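Glutamate racemase (Francisella tularensis subsp. tularensis, PDB 3OUT) is a two-domain alpha/beta enzyme of the Asp/Glu/hydantoin racemase family that binds D-glutamic acid. Local coordinates at residues F149-V163 with G185-A197. Sequence-based numbering, arbitrary orientation.
Sequences FVSMIEEGFVSGHIV and GCTHYPIIKESIA. With DGL (D-glutamic acid), chain E.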
loop_
_atom_site.group_PDB
_atom_site.type_symbol
_atom_site.label_atom_id
_atom_site.label_comp_id
_atom_site.label_asym_id
_atom_site.label_seq_id
_atom_site.Cartn_x
_atom_site.Cartn_y
_atom_site.Cartn_z
ATOM N N PHE B 149 3.189 -23.278 9.547
ATOM C CA PHE B 149 4.536 -23.175 10.096
ATOM C C PHE B 149 5.047 -21.728 10.305
ATOM O O PHE B 149 5.691 -21.430 11.315
ATOM C CB PHE B 149 5.551 -23.909 9.209
ATOM C CG PHE B 149 5.709 -25.408 9.452
ATOM C CD1 PHE B 149 5.029 -26.108 10.443
ATOM C CD2 PHE B 149 6.572 -26.113 8.623
ATOM C CE1 PHE B 149 5.259 -27.460 10.640
ATOM C CE2 PHE B 149 6.760 -27.492 8.775
ATOM C CZ PHE B 149 6.133 -28.146 9.799
ATOM N N VAL B 150 4.824 -20.842 9.345
ATOM C CA VAL B 150 5.341 -19.496 9.447
ATOM C C VAL B 150 4.847 -18.788 10.708
ATOM O O VAL B 150 5.652 -18.293 11.503
ATOM C CB VAL B 150 5.043 -18.654 8.191
ATOM C CG1 VAL B 150 5.219 -17.169 8.444
ATOM C CG2 VAL B 150 5.939 -19.109 7.005
ATOM N N SER B 151 3.534 -18.732 10.916
ATOM C CA SER B 151 3.008 -18.050 12.111
ATOM C C SER B 151 3.452 -18.741 13.413
ATOM O O SER B 151 3.804 -18.089 14.379
ATOM C CB SER B 151 1.499 -17.957 12.038
ATOM O OG SER B 151 1.057 -17.217 13.185
HETATM N N MSE B 152 3.431 -20.067 13.407
HETATM C CA MSE B 152 3.827 -20.902 14.538
HETATM C C MSE B 152 5.227 -20.484 15.002
HETATM O O MSE B 152 5.455 -20.241 16.189
HETATM C CB MSE B 152 3.805 -22.397 14.116
HETATM C CG MSE B 152 4.152 -23.312 15.199
HETATM SE SE MSE B 152 4.192 -25.160 14.571
HETATM C CE MSE B 152 5.944 -25.000 13.693
ATOM N N ILE B 153 6.138 -20.369 14.046
ATOM C CA ILE B 153 7.528 -20.062 14.343
ATOM C C ILE B 153 7.667 -18.605 14.800
ATOM O O ILE B 153 8.403 -18.284 15.753
ATOM C CB ILE B 153 8.420 -20.419 13.111
ATOM C CG1 ILE B 153 8.497 -21.950 12.983
ATOM C CG2 ILE B 153 9.822 -19.808 13.202
ATOM C CD1 ILE B 153 8.993 -22.386 11.611
ATOM N N GLU B 154 6.935 -17.706 14.140
ATOM C CA GLU B 154 6.987 -16.286 14.516
ATOM C C GLU B 154 6.389 -16.042 15.896
ATOM O O GLU B 154 6.773 -15.078 16.562
ATOM C CB GLU B 154 6.344 -15.386 13.466
ATOM C CG GLU B 154 7.174 -15.363 12.157
ATOM C CD GLU B 154 6.670 -14.417 11.105
ATOM O OE1 GLU B 154 5.628 -13.753 11.327
ATOM O OE2 GLU B 154 7.306 -14.323 10.029
ATOM N N GLU B 155 5.479 -16.918 16.326
ATOM C CA GLU B 155 4.893 -16.831 17.664
ATOM C C GLU B 155 5.757 -17.501 18.727
ATOM O O GLU B 155 5.381 -17.543 19.894
ATOM C CB GLU B 155 3.517 -17.448 17.672
ATOM C CG GLU B 155 2.504 -16.679 16.869
ATOM C CD GLU B 155 2.281 -15.282 17.395
ATOM O OE1 GLU B 155 2.388 -15.069 18.634
ATOM O OE2 GLU B 155 2.053 -14.364 16.565
ATOM N N GLY B 156 6.877 -18.068 18.312
ATOM C CA GLY B 156 7.842 -18.642 19.263
ATOM C C GLY B 156 7.711 -20.120 19.512
ATOM O O GLY B 156 8.400 -20.639 20.408
ATOM N N PHE B 157 6.842 -20.820 18.777
ATOM C CA PHE B 157 6.695 -22.263 18.927
ATOM C C PHE B 157 7.733 -22.888 17.999
ATOM O O PHE B 157 7.492 -23.024 16.804
ATOM C CB PHE B 157 5.279 -22.746 18.578
ATOM C CG PHE B 157 4.198 -22.255 19.497
ATOM C CD1 PHE B 157 3.558 -21.064 19.249
ATOM C CD2 PHE B 157 3.740 -23.034 20.550
ATOM C CE1 PHE B 157 2.546 -20.600 20.069
ATOM C CE2 PHE B 157 2.701 -22.592 21.368
ATOM C CZ PHE B 157 2.092 -21.374 21.120
ATOM N N VAL B 158 8.889 -23.237 18.556
ATOM C CA VAL B 158 10.080 -23.638 17.752
ATOM C C VAL B 158 10.627 -25.029 18.115
ATOM O O VAL B 158 11.563 -25.532 17.477
ATOM C CB VAL B 158 11.196 -22.600 17.812
ATOM C CG1 VAL B 158 10.758 -21.266 17.107
ATOM C CG2 VAL B 158 11.681 -22.361 19.259
ATOM N N SER B 159 10.025 -25.645 19.114
ATOM C CA SER B 159 10.291 -27.024 19.488
ATOM C C SER B 159 9.190 -27.485 20.414
ATOM O O SER B 159 8.369 -26.690 20.840
ATOM C CB SER B 159 11.653 -27.147 20.186
ATOM O OG SER B 159 11.599 -26.475 21.427
ATOM N N GLY B 160 9.154 -28.770 20.716
ATOM C CA GLY B 160 8.134 -29.296 21.620
ATOM C C GLY B 160 6.938 -29.959 20.958
ATOM O O GLY B 160 6.889 -30.196 19.732
ATOM N N HIS B 161 5.952 -30.288 21.781
ATOM C CA HIS B 161 4.916 -31.214 21.359
ATOM C C HIS B 161 4.004 -30.580 20.298
ATOM O O HIS B 161 3.597 -31.247 19.370
ATOM C CB HIS B 161 4.122 -31.679 22.587
ATOM C CG HIS B 161 3.221 -32.851 22.328
ATOM N ND1 HIS B 161 2.005 -32.999 22.966
ATOM C CD2 HIS B 161 3.359 -33.939 21.530
ATOM C CE1 HIS B 161 1.419 -34.108 22.550
ATOM N NE2 HIS B 161 2.220 -34.701 21.683
ATOM N N ILE B 162 3.677 -29.308 20.443
ATOM C CA ILE B 162 2.844 -28.633 19.393
ATOM C C ILE B 162 3.530 -28.650 18.022
ATOM O O ILE B 162 2.920 -29.011 16.988
ATOM C CB ILE B 162 2.484 -27.200 19.781
ATOM C CG1 ILE B 162 1.503 -27.233 20.972
ATOM C CG2 ILE B 162 1.846 -26.440 18.595
ATOM C CD1 ILE B 162 1.328 -25.899 21.704
ATOM N N VAL B 163 4.790 -28.256 18.001
ATOM C CA VAL B 163 5.566 -28.221 16.762
ATOM C C VAL B 163 5.617 -29.613 16.164
ATOM O O VAL B 163 5.370 -29.811 14.973
ATOM C CB VAL B 163 7.012 -27.673 16.974
ATOM C CG1 VAL B 163 7.813 -27.769 15.686
ATOM C CG2 VAL B 163 7.004 -26.232 17.444
ATOM N N GLY B 185 11.869 -25.377 1.882
ATOM C CA GLY B 185 11.590 -24.333 0.889
ATOM C C GLY B 185 10.862 -23.103 1.411
ATOM O O GLY B 185 10.114 -22.468 0.682
ATOM N N CYS B 186 11.160 -22.757 2.658
ATOM C CA CYS B 186 10.714 -21.523 3.292
ATOM C C CYS B 186 11.787 -21.114 4.272
ATOM O O CYS B 186 12.339 -21.952 4.997
ATOM C CB CYS B 186 9.407 -21.766 3.997
ATOM S SG CYS B 186 8.727 -20.395 5.021
ATOM N N THR B 187 12.087 -19.830 4.321
ATOM C CA THR B 187 13.147 -19.326 5.208
ATOM C C THR B 187 12.986 -19.729 6.680
ATOM O O THR B 187 13.990 -19.821 7.421
ATOM C CB THR B 187 13.186 -17.772 5.201
ATOM O OG1 THR B 187 11.877 -17.253 5.472
ATOM C CG2 THR B 187 13.608 -17.252 3.899
ATOM N N HIS B 188 11.734 -19.884 7.112
ATOM C CA HIS B 188 11.443 -20.116 8.520
ATOM C C HIS B 188 11.744 -21.549 8.967
ATOM O O HIS B 188 11.941 -21.786 10.153
ATOM C CB HIS B 188 9.979 -19.810 8.793
ATOM C CG HIS B 188 9.659 -18.358 8.780
ATOM N ND1 HIS B 188 10.055 -17.500 7.774
ATOM C CD2 HIS B 188 8.981 -17.606 9.677
ATOM C CE1 HIS B 188 9.600 -16.285 8.046
ATOM N NE2 HIS B 188 8.933 -16.328 9.189
ATOM N N TYR B 189 11.729 -22.492 8.030
ATOM C CA TYR B 189 11.649 -23.915 8.413
ATOM C C TYR B 189 12.938 -24.463 9.033
ATOM O O TYR B 189 12.837 -25.365 9.864
ATOM C CB TYR B 189 11.176 -24.799 7.269
ATOM C CG TYR B 189 9.816 -24.442 6.680
ATOM C CD1 TYR B 189 8.958 -23.476 7.263
ATOM C CD2 TYR B 189 9.356 -25.106 5.543
ATOM C CE1 TYR B 189 7.737 -23.169 6.663
ATOM C CE2 TYR B 189 8.157 -24.825 4.988
ATOM C CZ TYR B 189 7.327 -23.884 5.567
ATOM O OH TYR B 189 6.135 -23.605 4.937
ATOM N N PRO B 190 14.124 -23.982 8.611
ATOM C CA PRO B 190 15.348 -24.493 9.288
ATOM C C PRO B 190 15.370 -24.295 10.822
ATOM O O PRO B 190 16.027 -25.076 11.510
ATOM C CB PRO B 190 16.473 -23.731 8.584
ATOM C CG PRO B 190 15.928 -23.451 7.186
ATOM C CD PRO B 190 14.484 -23.113 7.473
ATOM N N ILE B 191 14.655 -23.307 11.366
ATOM C CA ILE B 191 14.517 -23.126 12.827
ATOM C C ILE B 191 14.018 -24.355 13.534
ATOM O O ILE B 191 14.439 -24.619 14.674
ATOM C CB ILE B 191 13.501 -21.960 13.140
ATOM C CG1 ILE B 191 14.131 -20.637 12.696
ATOM C CG2 ILE B 191 13.042 -21.910 14.646
ATOM C CD1 ILE B 191 15.251 -20.118 13.638
ATOM N N ILE B 192 13.133 -25.101 12.875
ATOM C CA ILE B 192 12.514 -26.287 13.440
ATOM C C ILE B 192 13.078 -27.595 12.848
ATOM O O ILE B 192 12.429 -28.634 12.920
ATOM C CB ILE B 192 10.950 -26.267 13.361
ATOM C CG1 ILE B 192 10.427 -26.258 11.913
ATOM C CG2 ILE B 192 10.380 -25.075 14.190
ATOM C CD1 ILE B 192 8.946 -26.614 11.774
ATOM N N LYS B 193 14.257 -27.522 12.253
ATOM C CA LYS B 193 14.805 -28.689 11.562
ATOM C C LYS B 193 14.924 -29.919 12.461
ATOM O O LYS B 193 14.714 -31.054 11.989
ATOM C CB LYS B 193 16.153 -28.382 10.915
ATOM C CG LYS B 193 17.341 -28.074 11.823
ATOM C CD LYS B 193 18.597 -27.874 10.970
ATOM C CE LYS B 193 19.584 -26.887 11.565
ATOM N NZ LYS B 193 19.655 -26.886 13.053
ATOM N N GLU B 194 15.258 -29.703 13.727
ATOM C CA GLU B 194 15.366 -30.830 14.677
ATOM C C GLU B 194 14.030 -31.533 14.887
ATOM O O GLU B 194 13.986 -32.763 14.974
ATOM C CB GLU B 194 15.940 -30.380 16.022
ATOM C CG GLU B 194 17.376 -29.913 15.985
ATOM C CD GLU B 194 17.964 -29.617 17.386
ATOM O OE1 GLU B 194 17.305 -29.949 18.410
ATOM O OE2 GLU B 194 19.108 -29.071 17.453
ATOM N N SER B 195 12.929 -30.783 14.951
ATOM C CA SER B 195 11.604 -31.392 15.031
ATOM C C SER B 195 11.262 -32.100 13.734
ATOM O O SER B 195 10.696 -33.168 13.749
ATOM C CB SER B 195 10.516 -30.377 15.346
ATOM O OG SER B 195 10.773 -29.739 16.603
ATOM N N ILE B 196 11.595 -31.505 12.592
ATOM C CA ILE B 196 11.333 -32.155 11.308
ATOM C C ILE B 196 12.087 -33.497 11.223
ATOM O O ILE B 196 11.522 -34.497 10.823
ATOM C CB ILE B 196 11.682 -31.215 10.126
ATOM C CG1 ILE B 196 10.726 -30.018 10.132
ATOM C CG2 ILE B 196 11.591 -31.967 8.754
ATOM C CD1 ILE B 196 11.061 -28.902 9.155
ATOM N N ALA B 197 13.355 -33.478 11.594
ATOM C CA ALA B 197 14.234 -34.658 11.531
ATOM C C ALA B 197 13.704 -35.823 12.369
ATOM O O ALA B 197 13.942 -36.991 12.025
ATOM C CB ALA B 197 15.593 -34.295 11.990
HETATM N N DGL E . 8.253 -14.516 5.032
HETATM C CA DGL E . 7.335 -15.644 4.643
HETATM C C DGL E . 5.958 -15.125 4.344
HETATM O O DGL E . 5.808 -13.905 4.107
HETATM C CB DGL E . 7.786 -16.410 3.405
HETATM C CG DGL E . 9.230 -16.931 3.446
HETATM C CD DGL E . 9.585 -17.911 2.346
HETATM O OE1 DGL E . 8.688 -18.358 1.606
HETATM O OE2 DGL E . 10.794 -18.267 2.263
HETATM O OXT DGL E . 4.989 -15.918 4.259
HETATM O O HOH W 1 4.444 -21.951 6.423
HETATM O O HOH W 2 12.694 -27.851 16.664
HETATM O O HOH W 3 10.696 -30.785 19.121
#
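E154 and H188 both set CG anti to the carbonyl carbon (chi1 -68° and -73°), and the extended glutamate chain then brings its carboxylate to the ring. H188 NE2 donates to E154 OE2 at 2.7 Å, nearly straight and close to the imidazole plane, meeting the carboxylate on its anti side. ND1 is hydrogen-bonded to T187 OG1, near the ring plane, which restrains the ring's rotation; V150 CG2 lies over one face, offset toward the rim. Next door, F149 turns its edge onto the face of Y189, ring planes 84° apart, with C186 CB against the opposite face of the tyrosine. I192 CD1 sits over the centre of the F149 ring, 3.7 Å from its centroid, while I192 CG2 packs against I153 CG1 and V163 CG1. V158 CG1 presses tightly on I191 CG2 at 3.4 Å. Two waters bridge the segments: one joins V150 N to Y189 OH, the other V158 O to S195 OG. T187 N donates to D-glutamic acid OE2 (2.9 Å). Helix 149-154 thus backs a ligand-binding loop at the C-terminal end of strand 181-184, the usual place for such loops in parallel alpha/beta domains.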